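Local coordinates for leucine-rich repeat protein (Bacteroides thetaiotaomicron, PDB 4ECN) that is of unknown function but, as an extracellular leucine-rich repeat protein with two transthyretin-clan domains, probably binds other proteins, at residues A[343-348]-A[444-449]; A[494-499]-A[512-517]; A[629-634]-A[652-657]; A[702-707]-A[733-738]. All coordinates share one frame; numbering follows the deposited sequence.

How the contacts relate
The contacts follow one another along the chain, and all lie in the leucine-rich repeat part of the protein. Contacts 1 and 2, their centres 16 Å apart, lie at the mixed ten-strand sheet, contact 1 in the loops that lead into two neighbouring strands and contact 2 on one strand and the loop behind it. Contact 3, in loops that follow strands 623-625 and 646-650, and contact 4, on strands 701-703 and 732-734 and their turns, lie along the parallel sheet, with centres 15 Å apart. Contacts 1 and 4, at 57 Å, lie on opposite sides of the chain's centre. Together they sample how a solenoid is built by stacking similar coils.

Contact 1. Residues A[343-348]-A[444-449]; sequences IGQLTE and IQRLTK
Arg446 reaches across Gly344 along almost its whole length. Its CG stands anti to the backbone N (chi1 -158°) and the chain runs extended to NE, so the methylene groups pass beside one carbonyl: CB and CG skirt Gly344 O, and Arg446 CD comes to 3.3 Å from the same Gly344 O. Beyond them the guanidinium presents its edge, and Arg446 NH1 donates to Gly344 O at 3.0 Å in a nearly straight bond (167°). The oxygen lies in the guanidinium plane, whereas NH1 sits 41° above the carbonyl plane and thus misses a lone pair. Thr347 CG2 approaches Arg446 NH1 obliquely at 3.5 Å, while NE on the other side of the group belongs to a salt bridge with Glu483.

Leu447 fills the middle of the contact. Its CD2 lies 3.3 Å from Ile343 O and 3.4 Å from Leu346 O, a methyl set among backbone carbonyls. Deeper in the core Ile343 CG2 meets Ile444 CD1 at 3.8 Å, and both residues also touch Leu352. At the more open end the side chains of Glu348 and Lys449 lie side by side, pointing the same way, and Lys449 NZ forms a salt bridge with the syn side of Glu348 OE1 at 2.7 Å. Glu348 has a second, long and weak ion pair with Arg324.

Each segment passes from the end of a 3-10 stretch into an inverse gamma turn, centred on Leu346 and Leu447, shortly before strands 351-353 and 452-456. Such stacking of similar loops ahead of adjacent parallel strands is typical of the leucine-rich repeat solenoid.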
# COMPACT_ATOMS: atom_id res chain seq x y z
N ILE A 343 -14.32 3.40 -17.92
CA ILE A 343 -12.86 3.39 -17.73
C ILE A 343 -12.14 3.20 -19.12
O ILE A 343 -10.97 3.58 -19.26
CB ILE A 343 -12.42 2.33 -16.69
CG1 ILE A 343 -10.99 2.62 -16.17
CG2 ILE A 343 -12.62 0.90 -17.19
CD1 ILE A 343 -10.81 2.33 -14.67
N GLY A 344 -12.86 2.68 -20.13
CA GLY A 344 -12.33 2.48 -21.47
C GLY A 344 -12.03 3.75 -22.25
O GLY A 344 -11.27 3.71 -23.23
N GLN A 345 -12.61 4.87 -21.81
CA GLN A 345 -12.44 6.19 -22.40
C GLN A 345 -11.06 6.78 -22.10
O GLN A 345 -10.51 7.52 -22.91
CB GLN A 345 -13.55 7.14 -21.86
CG GLN A 345 -13.44 8.62 -22.24
CD GLN A 345 -13.21 8.88 -23.71
OE1 GLN A 345 -13.75 8.20 -24.59
NE2 GLN A 345 -12.38 9.87 -24.01
N LEU A 346 -10.49 6.44 -20.94
CA LEU A 346 -9.25 7.02 -20.43
C LEU A 346 -8.01 6.44 -21.13
O LEU A 346 -7.05 6.05 -20.47
CB LEU A 346 -9.20 6.76 -18.91
CG LEU A 346 -10.46 7.21 -18.13
CD1 LEU A 346 -10.42 6.75 -16.69
CD2 LEU A 346 -10.67 8.71 -18.23
N THR A 347 -8.00 6.48 -22.47
CA THR A 347 -6.98 5.88 -23.34
C THR A 347 -5.53 6.44 -23.12
O THR A 347 -4.56 5.77 -23.54
CB THR A 347 -7.38 6.08 -24.81
OG1 THR A 347 -7.58 7.48 -25.12
CG2 THR A 347 -8.60 5.26 -25.18
N GLU A 348 -5.37 7.60 -22.44
CA GLU A 348 -4.04 8.15 -22.15
C GLU A 348 -3.55 7.63 -20.77
O GLU A 348 -2.50 8.04 -20.30
CB GLU A 348 -4.05 9.69 -22.20
CG GLU A 348 -4.44 10.28 -23.54
CD GLU A 348 -3.54 9.93 -24.72
OE1 GLU A 348 -2.30 10.00 -24.56
OE2 GLU A 348 -4.08 9.63 -25.80
N ILE A 444 -10.72 -2.35 -19.94
CA ILE A 444 -9.31 -2.25 -19.55
C ILE A 444 -8.43 -2.57 -20.80
O ILE A 444 -7.35 -2.00 -20.95
CB ILE A 444 -9.06 -3.21 -18.32
CG1 ILE A 444 -9.84 -2.77 -17.08
CG2 ILE A 444 -7.60 -3.43 -17.96
CD1 ILE A 444 -9.61 -1.31 -16.62
N GLN A 445 -8.94 -3.41 -21.74
CA GLN A 445 -8.30 -3.81 -23.00
C GLN A 445 -8.15 -2.67 -24.01
O GLN A 445 -7.54 -2.87 -25.08
CB GLN A 445 -9.13 -4.92 -23.68
CG GLN A 445 -8.93 -6.30 -23.12
CD GLN A 445 -9.93 -7.26 -23.71
OE1 GLN A 445 -11.10 -7.27 -23.33
NE2 GLN A 445 -9.49 -8.09 -24.64
N ARG A 446 -8.78 -1.51 -23.74
CA ARG A 446 -8.74 -0.35 -24.63
C ARG A 446 -7.63 0.63 -24.19
O ARG A 446 -7.24 1.50 -24.97
CB ARG A 446 -10.11 0.34 -24.66
CG ARG A 446 -10.35 1.20 -25.90
CD ARG A 446 -11.73 1.85 -25.88
NE ARG A 446 -11.99 2.64 -27.08
CZ ARG A 446 -12.06 3.96 -27.14
NH1 ARG A 446 -11.93 4.69 -26.03
NH2 ARG A 446 -12.32 4.58 -28.28
N LEU A 447 -7.09 0.46 -22.96
CA LEU A 447 -6.05 1.30 -22.36
C LEU A 447 -4.68 0.80 -22.79
O LEU A 447 -3.94 0.20 -22.02
CB LEU A 447 -6.21 1.27 -20.83
CG LEU A 447 -7.62 1.53 -20.29
CD1 LEU A 447 -7.64 1.40 -18.80
CD2 LEU A 447 -8.14 2.89 -20.72
N THR A 448 -4.37 1.03 -24.07
CA THR A 448 -3.17 0.52 -24.76
C THR A 448 -1.87 1.16 -24.25
O THR A 448 -0.81 0.52 -24.41
CB THR A 448 -3.33 0.74 -26.27
OG1 THR A 448 -3.64 2.13 -26.51
CG2 THR A 448 -4.42 -0.15 -26.86
N LYS A 449 -1.92 2.36 -23.62
CA LYS A 449 -0.72 3.04 -23.12
C LYS A 449 -0.39 2.64 -21.67
O LYS A 449 0.63 3.08 -21.13
CB LYS A 449 -0.86 4.56 -23.22
CG LYS A 449 -0.81 5.08 -24.63
CD LYS A 449 -0.71 6.59 -24.69
CE LYS A 449 -1.02 7.12 -26.08
NZ LYS A 449 -0.70 8.56 -26.20

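Contact 2. Residues A[494-499]-A[512-517]; sequences TDVELY and YDLPEL
Val496 meets Leu514 and Leu517 in the hydrophobic core of a leucine-rich repeat coil, where strand 495-499 faces the loop that returns the chain to the next parallel strand, 519-521. One methyl carries the apolar part of the contact. Val496 CG2 lies 3.6 Å from Leu517 CD1 and 3.8 Å from Leu514 CD1; the Val496 and Leu514 side chains meet tip to tip, and Val496 crosses Leu517 at about a right angle. The CB of Leu517 is directed away from the strand, but CG anti to the backbone N (chi1 -176°) swings the end of the chain back, and Leu517 CD1 also rests 3.7 Å from Thr494 O.

Around this apolar centre the backbones come together where the strand begins. Thr494 and Leu517 have their CA atoms 4.3 Å apart, and Thr494 CA makes a CA-H...O contact of 3.4 Å with Glu516 O, with an angle of 151° at the hydrogen. Backbone hydrogen bonds of Thr494 with Gln518 and Ser519, and of Val496 with Ser519, fix the loop exit against the strand. On its flanks Val496 packs on Ile453 and Leu520 of the neighbouring strands, continuing the core from coil to coil.

Farther out, helix 377-384 holds the polar end of Thr494 through Lys380, and Arg384 forms a salt bridge with Asp495. These two residues are tied together as well: Thr494 OG1 donates to the anti lone pair of Asp495 OD1 at 2.9 Å.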
# COMPACT_ATOMS: atom_id res chain seq x y z
N THR A 494 3.90 -3.86 -18.24
CA THR A 494 4.98 -4.69 -17.73
C THR A 494 4.78 -5.09 -16.28
O THR A 494 5.35 -6.09 -15.84
CB THR A 494 6.30 -3.92 -17.84
OG1 THR A 494 6.22 -2.71 -17.08
CG2 THR A 494 6.66 -3.61 -19.27
N ASP A 495 3.99 -4.32 -15.52
CA ASP A 495 3.78 -4.59 -14.10
C ASP A 495 2.33 -4.81 -13.78
O ASP A 495 1.50 -3.99 -14.17
CB ASP A 495 4.32 -3.45 -13.25
CG ASP A 495 5.83 -3.38 -13.19
OD1 ASP A 495 6.46 -3.25 -14.27
OD2 ASP A 495 6.38 -3.39 -12.07
N VAL A 496 2.03 -5.93 -13.07
CA VAL A 496 0.68 -6.32 -12.61
C VAL A 496 0.77 -6.80 -11.19
O VAL A 496 1.71 -7.53 -10.86
CB VAL A 496 -0.03 -7.39 -13.49
CG1 VAL A 496 -1.41 -7.73 -12.95
CG2 VAL A 496 -0.12 -6.95 -14.95
N GLU A 497 -0.19 -6.38 -10.35
CA GLU A 497 -0.35 -6.82 -8.97
C GLU A 497 -1.78 -7.29 -8.75
O GLU A 497 -2.73 -6.57 -9.06
CB GLU A 497 0.03 -5.73 -7.96
CG GLU A 497 -0.17 -6.13 -6.50
CD GLU A 497 0.50 -5.20 -5.49
OE1 GLU A 497 1.75 -5.15 -5.46
OE2 GLU A 497 -0.24 -4.58 -4.69
N LEU A 498 -1.90 -8.52 -8.23
CA LEU A 498 -3.10 -9.21 -7.81
C LEU A 498 -2.85 -9.73 -6.41
O LEU A 498 -2.70 -10.92 -6.20
CB LEU A 498 -3.48 -10.31 -8.80
CG LEU A 498 -4.41 -9.93 -9.93
CD1 LEU A 498 -4.45 -11.01 -10.95
CD2 LEU A 498 -5.81 -9.69 -9.43
N TYR A 499 -2.73 -8.81 -5.47
CA TYR A 499 -2.38 -9.08 -4.07
C TYR A 499 -3.60 -9.28 -3.20
O TYR A 499 -4.56 -8.51 -3.29
CB TYR A 499 -1.55 -7.89 -3.53
CG TYR A 499 -1.10 -8.04 -2.10
CD1 TYR A 499 -0.02 -8.86 -1.77
CD2 TYR A 499 -1.73 -7.36 -1.07
CE1 TYR A 499 0.37 -9.04 -0.45
CE2 TYR A 499 -1.32 -7.50 0.25
CZ TYR A 499 -0.26 -8.33 0.56
OH TYR A 499 0.15 -8.51 1.87
N TYR A 512 -2.21 -14.32 -18.94
CA TYR A 512 -1.59 -15.21 -19.91
C TYR A 512 -1.65 -14.64 -21.33
O TYR A 512 -0.94 -15.13 -22.22
CB TYR A 512 -2.30 -16.58 -19.86
CG TYR A 512 -2.31 -17.18 -18.46
CD1 TYR A 512 -1.19 -17.84 -17.95
CD2 TYR A 512 -3.46 -17.13 -17.67
CE1 TYR A 512 -1.20 -18.40 -16.68
CE2 TYR A 512 -3.48 -17.70 -16.39
CZ TYR A 512 -2.35 -18.34 -15.90
OH TYR A 512 -2.36 -18.90 -14.65
N ASP A 513 -2.45 -13.58 -21.54
CA ASP A 513 -2.62 -12.94 -22.84
C ASP A 513 -1.85 -11.61 -22.93
O ASP A 513 -1.92 -10.93 -23.95
CB ASP A 513 -4.12 -12.72 -23.12
CG ASP A 513 -4.97 -13.98 -23.11
OD1 ASP A 513 -4.40 -15.10 -23.22
OD2 ASP A 513 -6.21 -13.86 -22.99
N LEU A 514 -1.09 -11.27 -21.87
CA LEU A 514 -0.31 -10.05 -21.84
C LEU A 514 0.97 -10.28 -22.61
O LEU A 514 1.65 -11.29 -22.39
CB LEU A 514 -0.04 -9.56 -20.40
CG LEU A 514 -1.26 -8.96 -19.66
CD1 LEU A 514 -0.96 -8.71 -18.21
CD2 LEU A 514 -1.77 -7.67 -20.32
N PRO A 515 1.30 -9.36 -23.55
CA PRO A 515 2.50 -9.54 -24.39
C PRO A 515 3.84 -9.31 -23.70
O PRO A 515 4.78 -10.07 -23.96
CB PRO A 515 2.35 -8.48 -25.48
CG PRO A 515 0.99 -7.94 -25.33
CD PRO A 515 0.56 -8.15 -23.94
N GLU A 516 3.95 -8.26 -22.87
CA GLU A 516 5.22 -7.84 -22.28
C GLU A 516 5.22 -7.79 -20.74
O GLU A 516 5.84 -6.90 -20.16
CB GLU A 516 5.57 -6.45 -22.83
CG GLU A 516 5.77 -6.42 -24.34
CD GLU A 516 6.93 -7.24 -24.89
OE1 GLU A 516 7.95 -7.41 -24.18
OE2 GLU A 516 6.82 -7.68 -26.06
N LEU A 517 4.61 -8.78 -20.08
CA LEU A 517 4.60 -8.84 -18.62
C LEU A 517 6.01 -9.14 -18.11
O LEU A 517 6.69 -10.01 -18.65
CB LEU A 517 3.57 -9.89 -18.14
CG LEU A 517 3.32 -10.06 -16.63
CD1 LEU A 517 2.80 -8.79 -15.99
CD2 LEU A 517 2.33 -11.19 -16.35

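Contact 3. Residues A[629-634]-A[652-657]; sequences NKLKYI and SYNKIG
Asn654 joins Leu631 through the one side-chain hydrogen bond between the segments: Leu631 N donates to Asn654 OD1 at 3.0 Å, tilted 25° from the amide plane. With CG beside its own backbone N (chi1 -81°), the amide turns inward and lies alongside Leu631. Its ND2 is taken up by Phe626 O and Phe651 O, so both ends of this buried amide are satisfied.

The backbone adds further bonds. Asn629 N donates to Tyr653 O at 3.1 Å and Lys655 N to Leu631 O at 2.8 Å; the bond from Gly657 N to Lys632 O is weak. A water bridges the same pair, donating to Lys632 O at 2.7 Å and accepting weakly from Gly657 N. Ile656 CA makes a nearly straight CA-H...O contact with the same Lys632 O.

Apolar packing comes mostly from Ile656, whose CD1 lies 3.8 Å from Leu631 CB and whose CG2 meets Ile634 CG1 at 4.1 Å, the two isoleucines crossing at about a right angle.

The bonding continues in both directions: Asn629 OD1 accepts from Ile607 N, and Asn683 OD1 from Ile656 N. Such a run of inward asparagines, each bonded to the adjacent coil, is the asparagine ladder of leucine-rich repeats.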
# COMPACT_ATOMS: atom_id res chain seq x y z
N ASN A 629 12.84 -23.76 7.41
CA ASN A 629 12.56 -24.93 6.58
C ASN A 629 12.98 -26.19 7.34
O ASN A 629 13.02 -26.16 8.57
CB ASN A 629 13.22 -24.83 5.21
CG ASN A 629 12.50 -23.94 4.27
OD1 ASN A 629 11.57 -24.36 3.62
ND2 ASN A 629 12.93 -22.71 4.16
N LYS A 630 13.23 -27.29 6.62
CA LYS A 630 13.62 -28.56 7.22
C LYS A 630 14.94 -29.02 6.56
O LYS A 630 15.22 -30.23 6.50
CB LYS A 630 12.48 -29.59 7.06
CG LYS A 630 11.22 -29.29 7.90
CD LYS A 630 10.07 -30.30 7.66
CE LYS A 630 8.83 -30.06 8.51
NZ LYS A 630 7.72 -31.00 8.20
N LEU A 631 15.74 -28.03 6.06
CA LEU A 631 17.00 -28.28 5.35
C LEU A 631 17.96 -29.09 6.19
O LEU A 631 18.28 -28.68 7.30
CB LEU A 631 17.70 -27.00 4.88
CG LEU A 631 17.04 -26.19 3.77
CD1 LEU A 631 17.81 -24.90 3.53
CD2 LEU A 631 16.94 -26.98 2.49
N LYS A 632 18.41 -30.24 5.64
CA LYS A 632 19.37 -31.16 6.26
C LYS A 632 20.83 -30.72 6.00
O LYS A 632 21.72 -31.05 6.80
CB LYS A 632 19.17 -32.59 5.70
CG LYS A 632 17.82 -33.23 5.94
CD LYS A 632 17.74 -34.53 5.18
CE LYS A 632 16.34 -35.08 5.04
NZ LYS A 632 16.34 -36.39 4.35
N TYR A 633 21.09 -30.04 4.86
CA TYR A 633 22.42 -29.63 4.39
C TYR A 633 22.46 -28.24 3.77
O TYR A 633 21.45 -27.78 3.21
CB TYR A 633 22.94 -30.61 3.29
CG TYR A 633 22.85 -32.08 3.62
CD1 TYR A 633 23.86 -32.71 4.35
CD2 TYR A 633 21.79 -32.85 3.17
CE1 TYR A 633 23.80 -34.08 4.62
CE2 TYR A 633 21.70 -34.21 3.47
CZ TYR A 633 22.71 -34.82 4.18
OH TYR A 633 22.65 -36.17 4.45
N ILE A 634 23.68 -27.62 3.79
CA ILE A 634 23.94 -26.36 3.09
C ILE A 634 24.04 -26.76 1.60
O ILE A 634 24.85 -27.64 1.27
CB ILE A 634 25.17 -25.58 3.64
CG1 ILE A 634 24.99 -25.17 5.12
CG2 ILE A 634 25.49 -24.33 2.77
CD1 ILE A 634 26.28 -25.19 5.89
N SER A 652 18.99 -19.92 8.94
CA SER A 652 18.52 -20.07 10.31
C SER A 652 17.24 -20.91 10.35
O SER A 652 16.51 -20.96 9.37
CB SER A 652 18.30 -18.71 10.97
OG SER A 652 17.31 -17.93 10.31
N TYR A 653 17.00 -21.59 11.49
CA TYR A 653 15.81 -22.42 11.75
C TYR A 653 15.62 -23.50 10.67
O TYR A 653 14.59 -23.55 9.99
CB TYR A 653 14.55 -21.55 11.87
CG TYR A 653 14.56 -20.66 13.09
CD1 TYR A 653 15.08 -19.37 13.04
CD2 TYR A 653 14.01 -21.10 14.30
CE1 TYR A 653 15.06 -18.54 14.16
CE2 TYR A 653 13.99 -20.27 15.43
CZ TYR A 653 14.51 -18.99 15.35
OH TYR A 653 14.48 -18.17 16.45
N ASN A 654 16.59 -24.41 10.57
CA ASN A 654 16.59 -25.59 9.70
C ASN A 654 17.05 -26.81 10.52
O ASN A 654 16.99 -26.75 11.75
CB ASN A 654 17.45 -25.35 8.46
CG ASN A 654 16.74 -24.57 7.40
OD1 ASN A 654 15.85 -25.08 6.74
ND2 ASN A 654 17.15 -23.34 7.16
N LYS A 655 17.53 -27.89 9.86
CA LYS A 655 17.99 -29.11 10.52
C LYS A 655 19.37 -29.50 10.00
O LYS A 655 19.62 -30.68 9.78
CB LYS A 655 16.97 -30.26 10.26
CG LYS A 655 15.56 -30.00 10.79
CD LYS A 655 14.63 -31.17 10.55
CE LYS A 655 14.12 -31.79 11.84
NZ LYS A 655 15.18 -32.57 12.56
N ILE A 656 20.24 -28.50 9.74
CA ILE A 656 21.59 -28.73 9.20
C ILE A 656 22.41 -29.51 10.25
O ILE A 656 22.45 -29.10 11.41
CB ILE A 656 22.31 -27.41 8.77
CG1 ILE A 656 21.42 -26.42 7.97
CG2 ILE A 656 23.67 -27.66 8.08
CD1 ILE A 656 21.03 -26.79 6.65
N GLY A 657 23.04 -30.60 9.83
CA GLY A 657 23.87 -31.43 10.71
C GLY A 657 23.14 -32.56 11.42
O GLY A 657 23.75 -33.30 12.20
O HOH W 1 23.16 -32.97 7.97

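Contact 4. Residues A[702-707]-A[733-738]; sequences IILSNN and IDLRFN
Two successive LxLxxN-type motifs of the leucine-rich repeat solenoid lie side by side here, with Ile702 and Ile703 paired in parallel to Ile733 and Asp734. Asp734 N donates to Ile702 O at 3.2 Å and Leu704 N to Asp734 O, after which the strands give way to turns that stay in step through Asn706 N to Arg736 O and Asn707 N to Phe737 O. On the core side Ile702 CG2 meets Ile733 CG2 at 3.9 Å, and Leu704 and Leu735 run alongside each other.

The closing asparagines form a ladder. Asn738 ND2 reaches Leu704 O at 3.2 Å in a nearly straight bond (171°) and also donates to Leu735 O of its own coil. Asn707 ND2 comes to the same Leu704 O at 3.1 Å from the opposite face of its carbonyl plane, so that two amides grip one buried oxygen; it bonds Leu680 O of the preceding coil as well.

On the face that carries Ile703, Asp734 forms a salt bridge with Arg736 of the following turn, Arg736 NE meeting the syn lone pair of Asp734 OD1 at 3.1 Å, with Ser401 packed on Arg736. Farther along the turns, Phe737 stacks on Tyr762, while the Asn706 amide and the Phe737 ring, their planes 15° apart, point the same way; Asn706 ND2 lies 3.4 Å from Phe737 CB.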
# COMPACT_ATOMS: atom_id res chain seq x y z
N ILE A 702 29.92 -14.91 11.23
CA ILE A 702 29.41 -16.29 11.20
C ILE A 702 28.45 -16.41 12.37
O ILE A 702 28.86 -16.19 13.50
CB ILE A 702 30.52 -17.40 11.19
CG1 ILE A 702 29.96 -18.79 10.89
CG2 ILE A 702 31.42 -17.42 12.45
CD1 ILE A 702 29.64 -19.03 9.53
N ILE A 703 27.16 -16.70 12.09
CA ILE A 703 26.18 -16.79 13.18
C ILE A 703 25.84 -18.28 13.35
O ILE A 703 25.17 -18.86 12.51
CB ILE A 703 24.93 -15.87 12.96
CG1 ILE A 703 25.34 -14.46 12.51
CG2 ILE A 703 24.08 -15.80 14.23
CD1 ILE A 703 24.23 -13.55 12.13
N LEU A 704 26.39 -18.89 14.42
CA LEU A 704 26.22 -20.31 14.74
C LEU A 704 25.56 -20.53 16.10
O LEU A 704 25.76 -21.59 16.70
CB LEU A 704 27.57 -21.02 14.73
CG LEU A 704 28.19 -21.30 13.36
CD1 LEU A 704 29.69 -21.52 13.47
CD2 LEU A 704 27.46 -22.42 12.63
N SER A 705 24.72 -19.56 16.56
CA SER A 705 24.05 -19.67 17.85
C SER A 705 22.95 -20.70 17.77
O SER A 705 22.46 -20.98 16.69
CB SER A 705 23.51 -18.32 18.32
OG SER A 705 22.38 -17.84 17.62
N ASN A 706 22.58 -21.31 18.90
CA ASN A 706 21.51 -22.31 19.05
C ASN A 706 21.81 -23.51 18.16
O ASN A 706 21.11 -23.77 17.18
CB ASN A 706 20.14 -21.73 18.77
CG ASN A 706 19.79 -20.63 19.73
OD1 ASN A 706 20.11 -19.44 19.51
ND2 ASN A 706 19.09 -20.98 20.80
N ASN A 707 22.88 -24.22 18.52
CA ASN A 707 23.35 -25.43 17.86
C ASN A 707 23.84 -26.40 18.93
O ASN A 707 23.66 -26.13 20.13
CB ASN A 707 24.40 -25.13 16.80
CG ASN A 707 23.74 -24.73 15.51
OD1 ASN A 707 23.09 -25.55 14.84
ND2 ASN A 707 23.85 -23.47 15.12
N ILE A 733 31.80 -13.52 15.65
CA ILE A 733 31.46 -14.94 15.86
C ILE A 733 30.37 -15.05 16.95
O ILE A 733 30.63 -14.68 18.11
CB ILE A 733 32.71 -15.82 16.22
CG1 ILE A 733 33.89 -15.62 15.25
CG2 ILE A 733 32.31 -17.27 16.27
CD1 ILE A 733 35.19 -16.29 15.71
N ASP A 734 29.16 -15.55 16.60
CA ASP A 734 28.08 -15.75 17.58
C ASP A 734 27.91 -17.26 17.83
O ASP A 734 27.44 -18.01 16.97
CB ASP A 734 26.76 -15.10 17.12
CG ASP A 734 25.67 -15.01 18.19
OD1 ASP A 734 25.92 -15.47 19.33
OD2 ASP A 734 24.57 -14.52 17.88
N LEU A 735 28.34 -17.71 19.00
CA LEU A 735 28.32 -19.13 19.35
C LEU A 735 27.50 -19.38 20.58
O LEU A 735 27.58 -20.47 21.13
CB LEU A 735 29.76 -19.65 19.55
CG LEU A 735 30.52 -19.98 18.24
CD1 LEU A 735 31.97 -20.06 18.49
CD2 LEU A 735 30.05 -21.29 17.62
N ARG A 736 26.60 -18.44 20.95
CA ARG A 736 25.68 -18.60 22.08
C ARG A 736 24.77 -19.78 21.93
O ARG A 736 24.41 -20.13 20.81
CB ARG A 736 24.78 -17.39 22.25
CG ARG A 736 25.40 -16.15 22.80
CD ARG A 736 24.32 -15.11 22.82
NE ARG A 736 23.74 -14.98 21.48
CZ ARG A 736 22.45 -14.78 21.24
NH1 ARG A 736 21.59 -14.67 22.26
NH2 ARG A 736 22.00 -14.67 19.99
N PHE A 737 24.34 -20.37 23.06
CA PHE A 737 23.41 -21.49 23.11
C PHE A 737 23.93 -22.68 22.33
O PHE A 737 23.33 -23.15 21.37
CB PHE A 737 22.00 -21.09 22.61
CG PHE A 737 21.38 -20.03 23.49
CD1 PHE A 737 20.78 -20.36 24.70
CD2 PHE A 737 21.41 -18.69 23.12
CE1 PHE A 737 20.22 -19.38 25.51
CE2 PHE A 737 20.84 -17.71 23.93
CZ PHE A 737 20.26 -18.06 25.13
N ASN A 738 25.07 -23.18 22.77
CA ASN A 738 25.69 -24.42 22.32
C ASN A 738 26.01 -25.20 23.59
O ASN A 738 25.45 -24.89 24.65
CB ASN A 738 26.91 -24.19 21.42
CG ASN A 738 26.57 -23.88 19.99
OD1 ASN A 738 26.57 -24.76 19.14
ND2 ASN A 738 26.26 -22.62 19.71